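Long-range contact in Bpsl2520 (Burkholderia pseudomallei K96243, PDB 6F03), which is of unknown function but is a secreted, all-helical antigen of the DUF2059 family and assembles here as two chains: residues D48-I53 with L145-K150. Residues are numbered along the deposited sequence; the frame is centred on the assembly and turned at random.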
loop_
_atom_site.group_PDB
_atom_site.type_symbol
_atom_site.label_atom_id
_atom_site.label_comp_id
_atom_site.label_asym_id
_atom_site.label_seq_id
_atom_site.Cartn_x
_atom_site.Cartn_y
_atom_site.Cartn_z
ATOM N N ASP B 48 -21.774 -10.150 15.254
ATOM C CA ASP B 48 -21.021 -11.341 15.648
ATOM C C ASP B 48 -19.794 -11.563 14.763
ATOM O O ASP B 48 -18.736 -11.967 15.260
ATOM C CB ASP B 48 -21.919 -12.573 15.655
ATOM C CG ASP B 48 -22.860 -12.594 16.855
ATOM O OD1 ASP B 48 -22.652 -11.777 17.784
ATOM O OD2 ASP B 48 -23.783 -13.441 16.886
ATOM N N LEU B 49 -19.894 -11.290 13.460
ATOM C CA LEU B 49 -18.723 -11.452 12.605
ATOM C C LEU B 49 -17.621 -10.474 12.999
ATOM O O LEU B 49 -16.454 -10.850 13.086
ATOM C CB LEU B 49 -19.096 -11.274 11.135
ATOM C CG LEU B 49 -17.915 -11.443 10.173
ATOM C CD1 LEU B 49 -17.193 -12.708 10.483
ATOM C CD2 LEU B 49 -18.369 -11.468 8.733
ATOM N N LEU B 50 -17.979 -9.202 13.218
ATOM C CA LEU B 50 -16.993 -8.193 13.612
ATOM C C LEU B 50 -16.275 -8.579 14.908
ATOM O O LEU B 50 -15.063 -8.373 15.045
ATOM C CB LEU B 50 -17.679 -6.832 13.758
ATOM C CG LEU B 50 -18.157 -6.208 12.425
ATOM C CD1 LEU B 50 -18.838 -4.864 12.648
ATOM C CD2 LEU B 50 -16.990 -6.086 11.456
ATOM N N ASP B 51 -17.009 -9.127 15.873
ATOM C CA ASP B 51 -16.383 -9.624 17.098
ATOM C C ASP B 51 -15.381 -10.747 16.805
ATOM O O ASP B 51 -14.288 -10.787 17.379
ATOM C CB ASP B 51 -17.473 -10.099 18.060
ATOM C CG ASP B 51 -16.922 -10.604 19.371
ATOM O OD1 ASP B 51 -16.405 -9.761 20.148
ATOM O OD2 ASP B 51 -17.021 -11.837 19.627
ATOM N N ALA B 52 -15.730 -11.664 15.904
ATOM C CA ALA B 52 -14.871 -12.814 15.639
ATOM C C ALA B 52 -13.587 -12.431 14.902
ATOM O O ALA B 52 -12.577 -13.135 15.020
ATOM C CB ALA B 52 -15.646 -13.878 14.837
ATOM N N ILE B 53 -13.596 -11.359 14.108
ATOM C CA ILE B 53 -12.368 -10.976 13.415
ATOM C C ILE B 53 -11.604 -9.915 14.204
ATOM O O ILE B 53 -10.642 -9.328 13.695
ATOM C CB ILE B 53 -12.673 -10.485 11.987
ATOM C CG1 ILE B 53 -13.492 -9.189 12.012
ATOM C CG2 ILE B 53 -13.426 -11.564 11.197
ATOM C CD1 ILE B 53 -13.720 -8.561 10.595
ATOM N N LEU B 145 -19.197 -17.128 7.354
ATOM C CA LEU B 145 -17.896 -16.546 7.665
ATOM C C LEU B 145 -17.605 -16.612 9.154
ATOM O O LEU B 145 -16.479 -16.909 9.561
ATOM C CB LEU B 145 -17.828 -15.079 7.213
ATOM C CG LEU B 145 -17.608 -14.906 5.727
ATOM C CD1 LEU B 145 -17.657 -13.432 5.369
ATOM C CD2 LEU B 145 -16.258 -15.520 5.395
ATOM N N THR B 146 -18.596 -16.278 9.979
ATOM C CA THR B 146 -18.396 -16.306 11.416
ATOM C C THR B 146 -18.024 -17.707 11.888
ATOM O O THR B 146 -17.141 -17.875 12.747
ATOM C CB THR B 146 -19.643 -15.789 12.114
ATOM O OG1 THR B 146 -19.969 -14.507 11.582
ATOM C CG2 THR B 146 -19.418 -15.657 13.624
ATOM N N THR B 147 -18.704 -18.723 11.359
ATOM C CA THR B 147 -18.359 -20.099 11.691
ATOM C C THR B 147 -16.902 -20.396 11.360
ATOM O O THR B 147 -16.167 -20.946 12.184
ATOM C CB THR B 147 -19.263 -21.069 10.932
ATOM O OG1 THR B 147 -20.614 -20.919 11.386
ATOM C CG2 THR B 147 -18.760 -22.516 11.150
ATOM N N PHE B 148 -16.454 -20.024 10.162
ATOM C CA PHE B 148 -15.055 -20.273 9.836
ATOM C C PHE B 148 -14.118 -19.487 10.764
ATOM O O PHE B 148 -13.111 -20.025 11.241
ATOM C CB PHE B 148 -14.783 -19.955 8.375
ATOM C CG PHE B 148 -13.323 -19.863 8.046
ATOM C CD1 PHE B 148 -12.552 -21.010 7.971
ATOM C CD2 PHE B 148 -12.722 -18.623 7.819
ATOM C CE1 PHE B 148 -11.202 -20.938 7.678
ATOM C CE2 PHE B 148 -11.365 -18.532 7.520
ATOM C CZ PHE B 148 -10.603 -19.695 7.450
ATOM N N TYR B 149 -14.432 -18.220 11.044
ATOM C CA TYR B 149 -13.502 -17.405 11.837
ATOM C C TYR B 149 -13.395 -17.874 13.287
ATOM O O TYR B 149 -12.334 -17.720 13.907
ATOM C CB TYR B 149 -13.902 -15.926 11.814
ATOM C CG TYR B 149 -13.515 -15.201 10.549
ATOM C CD1 TYR B 149 -12.188 -15.183 10.119
ATOM C CD2 TYR B 149 -14.445 -14.474 9.824
ATOM C CE1 TYR B 149 -11.805 -14.488 8.970
ATOM C CE2 TYR B 149 -14.073 -13.775 8.672
ATOM C CZ TYR B 149 -12.752 -13.794 8.266
ATOM O OH TYR B 149 -12.373 -13.120 7.155
ATOM N N LYS B 150 -14.474 -18.413 13.850
ATOM C CA LYS B 150 -14.435 -18.984 15.188
ATOM C C LYS B 150 -13.875 -20.405 15.222
ATOM O O LYS B 150 -13.551 -20.883 16.300
ATOM C CB LYS B 150 -15.834 -18.954 15.824
ATOM C CG LYS B 150 -16.315 -17.525 16.056
ATOM C CD LYS B 150 -17.433 -17.426 17.077
ATOM C CE LYS B 150 -16.905 -16.981 18.459
ATOM N NZ LYS B 150 -16.319 -15.574 18.467
HETATM O O HOH W 1 -18.816 -13.572 17.433
#
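Tyr149 swings its CG to the side opposite its own carbonyl carbon (chi1 -78°), and Ile53 turns its CG2 likewise away from its carbonyl, so that methyl and ring meet. Ile53 CG2 sits over one face of the phenol in a CH-pi contact, 3.4 Å from the ring centroid and 16° off the normal. Leu49 reaches the same ring differently: its CD1 comes in at the edge, near the ring plane, 3.3 Å from Tyr149 CD2. Leu49 and Ile53, the latter just past the helix end, thus meet the ring by rim and face, which would restrict its turning. The other branch of Leu49, CD2, packs against Leu145 CB at 4.0 Å, while Leu49 CB lies 3.4 Å from Thr146 OG1. That hydroxyl is nevertheless satisfied within its own helix, by a hydrogen bond with Ile142 O. Ala52 directs its methyl at the other helix, where Ala52 CB lies 3.9 Å from Lys150 CG and also touches the CB of Tyr149.

Toward the exposed margin the contact becomes polar. Lys150, bent at chi3 and chi4, curls back over Ala52 and brings NZ to 4.0 Å from Asp51 OD2, a long salt bridge. A water donates to Asp48 O at 2.7 Å and adds weak hydrogen bonds with Asp51 OD2 and Lys150 NZ, bridging the pair.

No direct hydrogen bond joins the segments. Tyr133 of helix 119-136 also touches Leu49 and Ile53, and Phe157 of the second subunit packs on Tyr149, so the Tyr149 side of the contact forms part of the subunit interface. The short segments run nearly parallel, their axes 23° apart, in a helix-helix packing that joins helix 40-52 to helix 139-150 within the all-helical fold of this DUF2059 protein.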